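Local coordinates for uncharacterized protein (Wolinella succinogenes, PDB 3JYG) that is of unknown function but belongs to the 6-pyruvoyl tetrahydropterin synthase family and binds a zinc ion, at residues A[6-11]-A[47-52]; A[70-75]-A[146-151]. One frame throughout, in Å; residues are numbered along the deposited sequence.

Interaction 1 (A[6-11]-A[47-52]); sequences QIAKEF and IVHLES
The shortest polar bond joins two side chains: Q6 NE2 donates to E51 OE1 at 2.7 Å. It is nearly straight, with 166° at the hydrogen. The carboxylate accepts through its anti lone pair, and OE1 lies in the amide plane of Q6. The two flat groups are almost coplanar. CG of E51 is anti to its backbone N (chi1 175°), beside the carbonyl carbon, and the extended chain beyond brings OE1 to the Q6 amide. The other end of the amide is also bound. A water donates to Q6 OE1 at 2.9 Å and meets H49 ND1 at 2.8 Å, at the edge of the imidazole and in its plane. H49 NE2 is hydrogen-bonded to E167, so both ring nitrogens help fix the ring's rotation. A8 CB lies 3.5 Å from H49 ND1.

The backbones form an antiparallel ladder. I7 with L50 and K9 with V48 are hydrogen-bonded pairs. Q6 with E51, A8 with H49 and E10 with I47 are non-hydrogen-bonded pairs. On one face I7, V48 and L50 make apolar contacts, while the end of K9 leads away: I7 CG1 meets L50 CB at 3.9 Å, and F11 CE1 meets V48 CG2 at 3.9 Å. On the other face E10 runs beside I47, and its carboxylate makes a salt bridge with K45.

These are neighbouring interior strands of the chain's mixed sheet. Strand 162-169 flanks 47-52 on its far side. Residues 6-9 pair antiparallel with a strand of a second subunit, which carries the sheet across the interface. Helix 67-77 packs on F11 and V48.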
ATOM      1  N   GLN A   6      -4.334  -4.556  13.185  1.00 15.98           N
ATOM      2  CA  GLN A   6      -3.279  -3.552  13.019  1.00 17.58           C
ATOM      3  C   GLN A   6      -3.898  -2.185  12.712  1.00 17.34           C
ATOM      4  O   GLN A   6      -5.006  -2.126  12.189  1.00 17.48           O
ATOM      5  CB  GLN A   6      -2.304  -3.936  11.895  1.00 16.66           C
ATOM      6  CG  GLN A   6      -1.362  -5.100  12.202  1.00 20.21           C
ATOM      7  CD  GLN A   6      -0.324  -5.360  11.084  1.00 23.90           C
ATOM      8  OE1 GLN A   6      -0.380  -4.742  10.029  1.00 20.49           O
ATOM      9  NE2 GLN A   6       0.635  -6.279  11.339  1.00 21.56           N
ATOM     10  N   ILE A   7      -3.200  -1.100  13.053  1.00 16.26           N
ATOM     11  CA  ILE A   7      -3.574   0.215  12.532  1.00 16.80           C
ATOM     12  C   ILE A   7      -2.331   0.792  11.887  1.00 17.71           C
ATOM     13  O   ILE A   7      -1.230   0.393  12.259  1.00 17.26           O
ATOM     14  CB  ILE A   7      -4.181   1.177  13.594  1.00 17.45           C
ATOM     15  CG1 ILE A   7      -3.262   1.335  14.819  1.00 17.25           C
ATOM     16  CG2 ILE A   7      -5.581   0.686  13.986  1.00 17.53           C
ATOM     17  CD1 ILE A   7      -3.272   2.760  15.453  1.00 15.96           C
ATOM     18  N   ALA A   8      -2.490   1.686  10.910  1.00 17.39           N
ATOM     19  CA  ALA A   8      -1.350   2.322  10.297  1.00 15.99           C
ATOM     20  C   ALA A   8      -1.649   3.796  10.128  1.00 17.35           C
ATOM     21  O   ALA A   8      -2.773   4.166   9.719  1.00 16.33           O
ATOM     22  CB  ALA A   8      -1.096   1.739   8.957  1.00 17.33           C
ATOM     23  N   LYS A   9      -0.640   4.627  10.361  1.00 16.46           N
ATOM     24  CA  LYS A   9      -0.843   6.051  10.175  1.00 17.63           C
ATOM     25  C   LYS A   9       0.368   6.665   9.513  1.00 16.86           C
ATOM     26  O   LYS A   9       1.495   6.298   9.846  1.00 15.77           O
ATOM     27  CB  LYS A   9      -1.152   6.732  11.509  1.00 17.80           C
ATOM     28  CG  LYS A   9      -1.247   8.253  11.384  1.00 22.57           C
ATOM     29  CD  LYS A   9      -2.303   8.917  12.276  1.00 26.44           C
ATOM     30  CE  LYS A   9      -2.514  10.353  11.776  1.00 29.95           C
ATOM     31  NZ  LYS A   9      -3.155  11.206  12.816  1.00 30.39           N
ATOM     32  N   GLU A  10       0.092   7.600   8.598  1.00 16.62           N
ATOM     33  CA  GLU A  10       1.070   8.326   7.755  1.00 16.98           C
ATOM     34  C   GLU A  10       1.449   9.687   8.353  1.00 17.03           C
ATOM     35  O   GLU A  10       0.602  10.386   8.962  1.00 16.40           O
ATOM     36  CB  GLU A  10       0.526   8.531   6.321  1.00 15.84           C
ATOM     37  CG  GLU A  10      -0.056   7.234   5.692  1.00 20.74           C
ATOM     38  CD  GLU A  10      -0.390   7.341   4.192  1.00 24.87           C
ATOM     39  OE1 GLU A  10      -0.471   8.463   3.632  1.00 25.94           O
ATOM     40  OE2 GLU A  10      -0.564   6.281   3.562  1.00 31.48           O
ATOM     41  N   PHE A  11       2.724  10.042   8.183  1.00 16.61           N
ATOM     42  CA  PHE A  11       3.268  11.333   8.642  1.00 17.83           C
ATOM     43  C   PHE A  11       4.222  11.872   7.572  1.00 17.24           C
ATOM     44  O   PHE A  11       5.145  11.170   7.156  1.00 18.09           O
ATOM     45  CB  PHE A  11       4.008  11.179   9.959  1.00 16.15           C
ATOM     46  CG  PHE A  11       3.217  10.485  11.022  1.00 16.40           C
ATOM     47  CD1 PHE A  11       3.214   9.086  11.111  1.00 11.59           C
ATOM     48  CD2 PHE A  11       2.465  11.223  11.936  1.00 16.22           C
ATOM     49  CE1 PHE A  11       2.493   8.443  12.132  1.00 18.18           C
ATOM     50  CE2 PHE A  11       1.744  10.579  12.955  1.00 18.47           C
ATOM     51  CZ  PHE A  11       1.747   9.196  13.026  1.00 12.42           C
ATOM     52  N   ILE A  47       5.290   5.724   7.574  1.00 13.15           N
ATOM     53  CA  ILE A  47       4.088   4.968   7.914  1.00 13.07           C
ATOM     54  C   ILE A  47       4.365   4.022   9.089  1.00 14.58           C
ATOM     55  O   ILE A  47       5.195   3.111   8.966  1.00 13.73           O
ATOM     56  CB  ILE A  47       3.562   4.135   6.724  1.00 13.10           C
ATOM     57  CG1 ILE A  47       3.531   4.993   5.462  1.00 15.23           C
ATOM     58  CG2 ILE A  47       2.134   3.564   7.087  1.00 14.09           C
ATOM     59  CD1 ILE A  47       2.901   4.340   4.230  1.00 17.40           C
ATOM     60  N   VAL A  48       3.650   4.233  10.197  1.00 14.62           N
ATOM     61  CA  VAL A  48       3.840   3.443  11.438  1.00 14.83           C
ATOM     62  C   VAL A  48       2.738   2.380  11.538  1.00 14.91           C
ATOM     63  O   VAL A  48       1.564   2.724  11.439  1.00 16.06           O
ATOM     64  CB  VAL A  48       3.752   4.370  12.685  1.00 14.34           C
ATOM     65  CG1 VAL A  48       3.770   3.564  13.998  1.00 11.70           C
ATOM     66  CG2 VAL A  48       4.847   5.378  12.648  1.00 14.72           C
ATOM     67  N   HIS A  49       3.108   1.113  11.698  1.00 14.35           N
ATOM     68  CA  HIS A  49       2.124   0.040  11.834  1.00 15.50           C
ATOM     69  C   HIS A  49       2.157  -0.495  13.254  1.00 14.98           C
ATOM     70  O   HIS A  49       3.237  -0.858  13.763  1.00 16.00           O
ATOM     71  CB  HIS A  49       2.402  -1.087  10.830  1.00 14.63           C
ATOM     72  CG  HIS A  49       2.386  -0.640   9.405  1.00 17.40           C
ATOM     73  ND1 HIS A  49       1.301  -0.833   8.587  1.00 15.41           N
ATOM     74  CD2 HIS A  49       3.327  -0.017   8.653  1.00 13.15           C
ATOM     75  CE1 HIS A  49       1.588  -0.377   7.374  1.00 18.06           C
ATOM     76  NE2 HIS A  49       2.808   0.143   7.398  1.00 13.99           N
ATOM     77  N   LEU A  50       0.996  -0.467  13.915  1.00 14.13           N
ATOM     78  CA  LEU A  50       0.909  -0.843  15.316  1.00 13.79           C
ATOM     79  C   LEU A  50      -0.005  -2.050  15.317  1.00 15.16           C
ATOM     80  O   LEU A  50      -0.883  -2.126  14.452  1.00 14.81           O
ATOM     81  CB  LEU A  50       0.297   0.281  16.164  1.00 13.43           C
ATOM     82  CG  LEU A  50       1.075   1.607  16.290  1.00 13.66           C
ATOM     83  CD1 LEU A  50       0.426   2.515  17.349  1.00 11.31           C
ATOM     84  CD2 LEU A  50       2.579   1.334  16.627  1.00 11.72           C
ATOM     85  N   GLU A  51       0.194  -2.967  16.270  1.00 15.04           N
ATOM     86  CA  GLU A  51      -0.473  -4.281  16.270  1.00 16.47           C
ATOM     87  C   GLU A  51      -0.890  -4.777  17.663  1.00 17.51           C
ATOM     88  O   GLU A  51      -0.156  -4.601  18.637  1.00 17.36           O
ATOM     89  CB  GLU A  51       0.487  -5.302  15.591  1.00 16.24           C
ATOM     90  CG  GLU A  51       0.023  -6.718  15.594  1.00 19.54           C
ATOM     91  CD  GLU A  51       0.982  -7.674  14.912  1.00 25.47           C
ATOM     92  OE1 GLU A  51       1.073  -7.650  13.675  1.00 25.50           O
ATOM     93  OE2 GLU A  51       1.622  -8.485  15.616  1.00 30.35           O
ATOM     94  N   SER A  52      -2.054  -5.420  17.750  1.00 18.32           N
ATOM     95  CA  SER A  52      -2.483  -6.108  18.971  1.00 19.61           C
ATOM     96  C   SER A  52      -3.212  -7.391  18.580  1.00 20.46           C
ATOM     97  O   SER A  52      -3.653  -7.563  17.419  1.00 19.15           O
ATOM     98  CB  SER A  52      -3.435  -5.235  19.812  1.00 20.51           C
ATOM     99  OG  SER A  52      -4.468  -4.713  18.972  1.00 23.78           O
TER
HETATM  100  O   HOH W   1      -1.072  -2.128   9.105  1.00 20.43           O

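Interaction 2 (A[70-75]-A[146-151]); sequences KRFIDE and SWLLEL
F72 reaches from helix 67-77 to three side chains of helix 141-155. Its CG is anti to the backbone N, and F72 and L151 meet tip to tip.

One contact is CH-pi. L151 CD2 sits over one face of the F72 ring, 3.9 Å from the centroid and 23° off the ring normal. It is offset toward the rim, and its closest ring atom is F72 CE2 at 3.6 Å.

The rest are apolar contacts. At the edge of the ring, F72 CZ meets W147 CH2 at 3.8 Å. L148 CD2 approaches F72 CE2 near the ring plane at 4.0 Å. The two aromatic rings are oblique, with planes at 66°. I73 CD1 adds a looser contact with L148 CD2 at 4.4 Å. The indole nitrogen of W147 is used away from F72, in a hydrogen bond to the backbone oxygen of E108.

The contact joins the two long helices on one side of the sheet, consistent with a T-fold. The segments cross at 138°, nearer antiparallel than parallel, with axes 13.0 Å apart. Such wide spacing puts the meeting at side-chain ends. The five touching residues are buried and apolar, so shape and dispersion hold this small contact, with F72 contributing the largest share.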
ATOM      1  N   LYS A  70       3.848  12.642  15.692  1.00 19.86           N
ATOM      2  CA  LYS A  70       3.561  13.718  14.756  1.00 21.09           C
ATOM      3  C   LYS A  70       4.345  14.982  15.120  1.00 21.02           C
ATOM      4  O   LYS A  70       4.971  15.594  14.269  1.00 20.15           O
ATOM      5  CB  LYS A  70       2.057  14.054  14.731  1.00 21.86           C
ATOM      6  CG  LYS A  70       1.674  14.897  13.535  1.00 26.90           C
ATOM      7  CD  LYS A  70       0.147  14.956  13.268  1.00 33.32           C
ATOM      8  CE  LYS A  70      -0.101  15.428  11.828  1.00 36.94           C
ATOM      9  NZ  LYS A  70       0.414  16.807  11.615  1.00 37.49           N
ATOM     10  N   ARG A  71       4.310  15.348  16.397  1.00 21.74           N
ATOM     11  CA  ARG A  71       4.961  16.554  16.878  1.00 22.42           C
ATOM     12  C   ARG A  71       6.462  16.470  16.635  1.00 21.26           C
ATOM     13  O   ARG A  71       7.060  17.416  16.150  1.00 20.75           O
ATOM     14  CB  ARG A  71       4.665  16.774  18.355  1.00 22.59           C
ATOM     15  CG  ARG A  71       4.802  18.258  18.787  1.00 28.52           C
ATOM     16  CD  ARG A  71       4.371  18.453  20.253  1.00 34.21           C
ATOM     17  NE  ARG A  71       5.053  17.454  21.061  1.00 41.42           N
ATOM     18  CZ  ARG A  71       4.862  17.231  22.360  1.00 45.01           C
ATOM     19  NH1 ARG A  71       4.001  17.962  23.067  1.00 46.60           N
ATOM     20  NH2 ARG A  71       5.552  16.262  22.947  1.00 45.37           N
ATOM     21  N   PHE A  72       7.050  15.339  16.988  1.00 20.56           N
ATOM     22  CA  PHE A  72       8.443  15.047  16.683  1.00 20.04           C
ATOM     23  C   PHE A  72       8.843  15.230  15.195  1.00 19.86           C
ATOM     24  O   PHE A  72       9.759  15.987  14.890  1.00 19.81           O
ATOM     25  CB  PHE A  72       8.825  13.649  17.186  1.00 19.83           C
ATOM     26  CG  PHE A  72      10.226  13.259  16.814  1.00 21.07           C
ATOM     27  CD1 PHE A  72      11.314  13.771  17.527  1.00 21.49           C
ATOM     28  CD2 PHE A  72      10.473  12.451  15.713  1.00 20.82           C
ATOM     29  CE1 PHE A  72      12.628  13.441  17.183  1.00 23.52           C
ATOM     30  CE2 PHE A  72      11.804  12.132  15.352  1.00 24.22           C
ATOM     31  CZ  PHE A  72      12.876  12.632  16.099  1.00 20.69           C
ATOM     32  N   ILE A  73       8.133  14.600  14.280  1.00 18.11           N
ATOM     33  CA  ILE A  73       8.370  14.803  12.856  1.00 18.21           C
ATOM     34  C   ILE A  73       8.269  16.294  12.490  1.00 18.94           C
ATOM     35  O   ILE A  73       9.136  16.815  11.772  1.00 19.88           O
ATOM     36  CB  ILE A  73       7.357  13.971  11.992  1.00 16.61           C
ATOM     37  CG1 ILE A  73       7.531  12.452  12.214  1.00 16.47           C
ATOM     38  CG2 ILE A  73       7.436  14.332  10.488  1.00 15.08           C
ATOM     39  CD1 ILE A  73       8.871  11.889  11.875  1.00 19.33           C
ATOM     40  N   ASP A  74       7.213  16.954  12.974  1.00 19.81           N
ATOM     41  CA  ASP A  74       6.900  18.356  12.627  1.00 20.99           C
ATOM     42  C   ASP A  74       7.961  19.322  13.210  1.00 20.99           C
ATOM     43  O   ASP A  74       8.430  20.260  12.528  1.00 21.09           O
ATOM     44  CB  ASP A  74       5.489  18.741  13.132  1.00 22.04           C
ATOM     45  CG  ASP A  74       4.330  18.133  12.282  1.00 25.50           C
ATOM     46  OD1 ASP A  74       4.566  17.445  11.245  1.00 28.49           O
ATOM     47  OD2 ASP A  74       3.141  18.325  12.683  1.00 29.64           O
ATOM     48  N   GLU A  75       8.347  19.080  14.466  1.00 20.07           N
ATOM     49  CA  GLU A  75       9.196  20.008  15.202  1.00 20.42           C
ATOM     50  C   GLU A  75      10.670  19.764  15.001  1.00 19.56           C
ATOM     51  O   GLU A  75      11.476  20.716  15.107  1.00 18.35           O
ATOM     52  CB  GLU A  75       8.815  20.070  16.691  1.00 20.53           C
ATOM     53  CG  GLU A  75       7.457  20.782  16.822  1.00 25.96           C
ATOM     54  CD  GLU A  75       6.922  20.905  18.212  1.00 30.91           C
ATOM     55  OE1 GLU A  75       7.634  20.567  19.170  1.00 33.85           O
ATOM     56  OE2 GLU A  75       5.747  21.350  18.348  1.00 35.57           O
ATOM     57  N   SER A 146      14.610   2.484  10.104  1.00 14.21           N
ATOM     58  CA  SER A 146      15.148   1.783  11.306  1.00 15.18           C
ATOM     59  C   SER A 146      15.248   2.645  12.543  1.00 14.29           C
ATOM     60  O   SER A 146      14.952   2.184  13.643  1.00 15.11           O
ATOM     61  CB  SER A 146      16.566   1.229  11.067  1.00 14.98           C
ATOM     62  OG  SER A 146      16.616   0.536   9.824  1.00 21.68           O
ATOM     63  N   TRP A 147      15.682   3.896  12.361  1.00 14.38           N
ATOM     64  CA  TRP A 147      15.855   4.831  13.434  1.00 14.43           C
ATOM     65  C   TRP A 147      14.485   5.162  14.057  1.00 15.20           C
ATOM     66  O   TRP A 147      14.286   5.147  15.291  1.00 14.79           O
ATOM     67  CB  TRP A 147      16.486   6.112  12.828  1.00 14.81           C
ATOM     68  CG  TRP A 147      16.664   7.188  13.828  1.00 15.50           C
ATOM     69  CD1 TRP A 147      17.215   7.070  15.093  1.00 17.86           C
ATOM     70  CD2 TRP A 147      16.269   8.552  13.681  1.00 15.42           C
ATOM     71  NE1 TRP A 147      17.148   8.307  15.750  1.00 18.83           N
ATOM     72  CE2 TRP A 147      16.582   9.223  14.897  1.00 17.76           C
ATOM     73  CE3 TRP A 147      15.692   9.284  12.631  1.00 20.59           C
ATOM     74  CZ2 TRP A 147      16.365  10.581  15.070  1.00 19.31           C
ATOM     75  CZ3 TRP A 147      15.446  10.642  12.815  1.00 20.36           C
ATOM     76  CH2 TRP A 147      15.782  11.273  14.032  1.00 21.34           C
ATOM     77  N   LEU A 148      13.495   5.406  13.190  1.00 14.29           N
ATOM     78  CA  LEU A 148      12.167   5.758  13.706  1.00 13.66           C
ATOM     79  C   LEU A 148      11.484   4.548  14.322  1.00 13.99           C
ATOM     80  O   LEU A 148      10.772   4.675  15.326  1.00 14.47           O
ATOM     81  CB  LEU A 148      11.300   6.413  12.607  1.00 12.80           C
ATOM     82  CG  LEU A 148      11.836   7.714  12.005  1.00 14.82           C
ATOM     83  CD1 LEU A 148      11.015   8.096  10.766  1.00 13.97           C
ATOM     84  CD2 LEU A 148      11.876   8.876  13.013  1.00 16.48           C
ATOM     85  N   LEU A 149      11.682   3.368  13.732  1.00 14.86           N
ATOM     86  CA  LEU A 149      11.287   2.131  14.409  1.00 15.19           C
ATOM     87  C   LEU A 149      11.889   2.029  15.845  1.00 16.00           C
ATOM     88  O   LEU A 149      11.153   1.763  16.819  1.00 15.33           O
ATOM     89  CB  LEU A 149      11.645   0.879  13.555  1.00 14.22           C
ATOM     90  CG  LEU A 149      11.300  -0.475  14.183  1.00 14.41           C
ATOM     91  CD1 LEU A 149       9.824  -0.666  14.457  1.00 15.56           C
ATOM     92  CD2 LEU A 149      11.803  -1.595  13.264  1.00 12.36           C
ATOM     93  N   GLU A 150      13.199   2.275  15.994  1.00 18.31           N
ATOM     94  CA  GLU A 150      13.797   2.216  17.344  1.00 19.81           C
ATOM     95  C   GLU A 150      13.130   3.198  18.278  1.00 19.83           C
ATOM     96  O   GLU A 150      12.831   2.880  19.442  1.00 20.05           O
ATOM     97  CB  GLU A 150      15.281   2.562  17.350  1.00 20.54           C
ATOM     98  CG  GLU A 150      16.138   1.646  16.597  1.00 27.18           C
ATOM     99  CD  GLU A 150      17.609   1.735  17.067  1.00 32.92           C
ATOM    100  OE1 GLU A 150      18.105   2.858  17.330  1.00 35.14           O
ATOM    101  OE2 GLU A 150      18.255   0.678  17.177  1.00 36.72           O
ATOM    102  N   LEU A 151      12.912   4.413  17.773  1.00 19.38           N
ATOM    103  CA  LEU A 151      12.336   5.456  18.566  1.00 19.66           C
ATOM    104  C   LEU A 151      10.918   5.035  19.073  1.00 19.24           C
ATOM    105  O   LEU A 151      10.582   5.170  20.259  1.00 18.60           O
ATOM    106  CB  LEU A 151      12.310   6.747  17.728  1.00 21.28           C
ATOM    107  CG  LEU A 151      11.617   7.977  18.313  1.00 24.58           C
ATOM    108  CD1 LEU A 151      12.169   8.217  19.725  1.00 27.92           C
ATOM    109  CD2 LEU A 151      11.934   9.158  17.420  1.00 24.04           C
TER

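Overall arrangement
Interaction 1 pairs two strands, and interaction 2 joins two helices. Their centres lie about 13 Å apart. They touch where F11 CE2 meets K70 CB at 3.9 Å. Strands 3-17 and 40-52, helices 67-77 and 141-155, and strands 162-169 and 174-180 follow the beta-beta-alpha-alpha-beta-beta order once the intervening elements are set aside, which is consistent with the tunnelling fold (T-fold) of this family. Interaction 2 is nearer the chain's centre, about 6 Å between centres, against about 17 Å for interaction 1. V46, next to I47, receives I73 and L148 of interaction 2. The zinc ligands H17, H40 and H42 lie on the same two strands as interaction 1, beyond its paired segments.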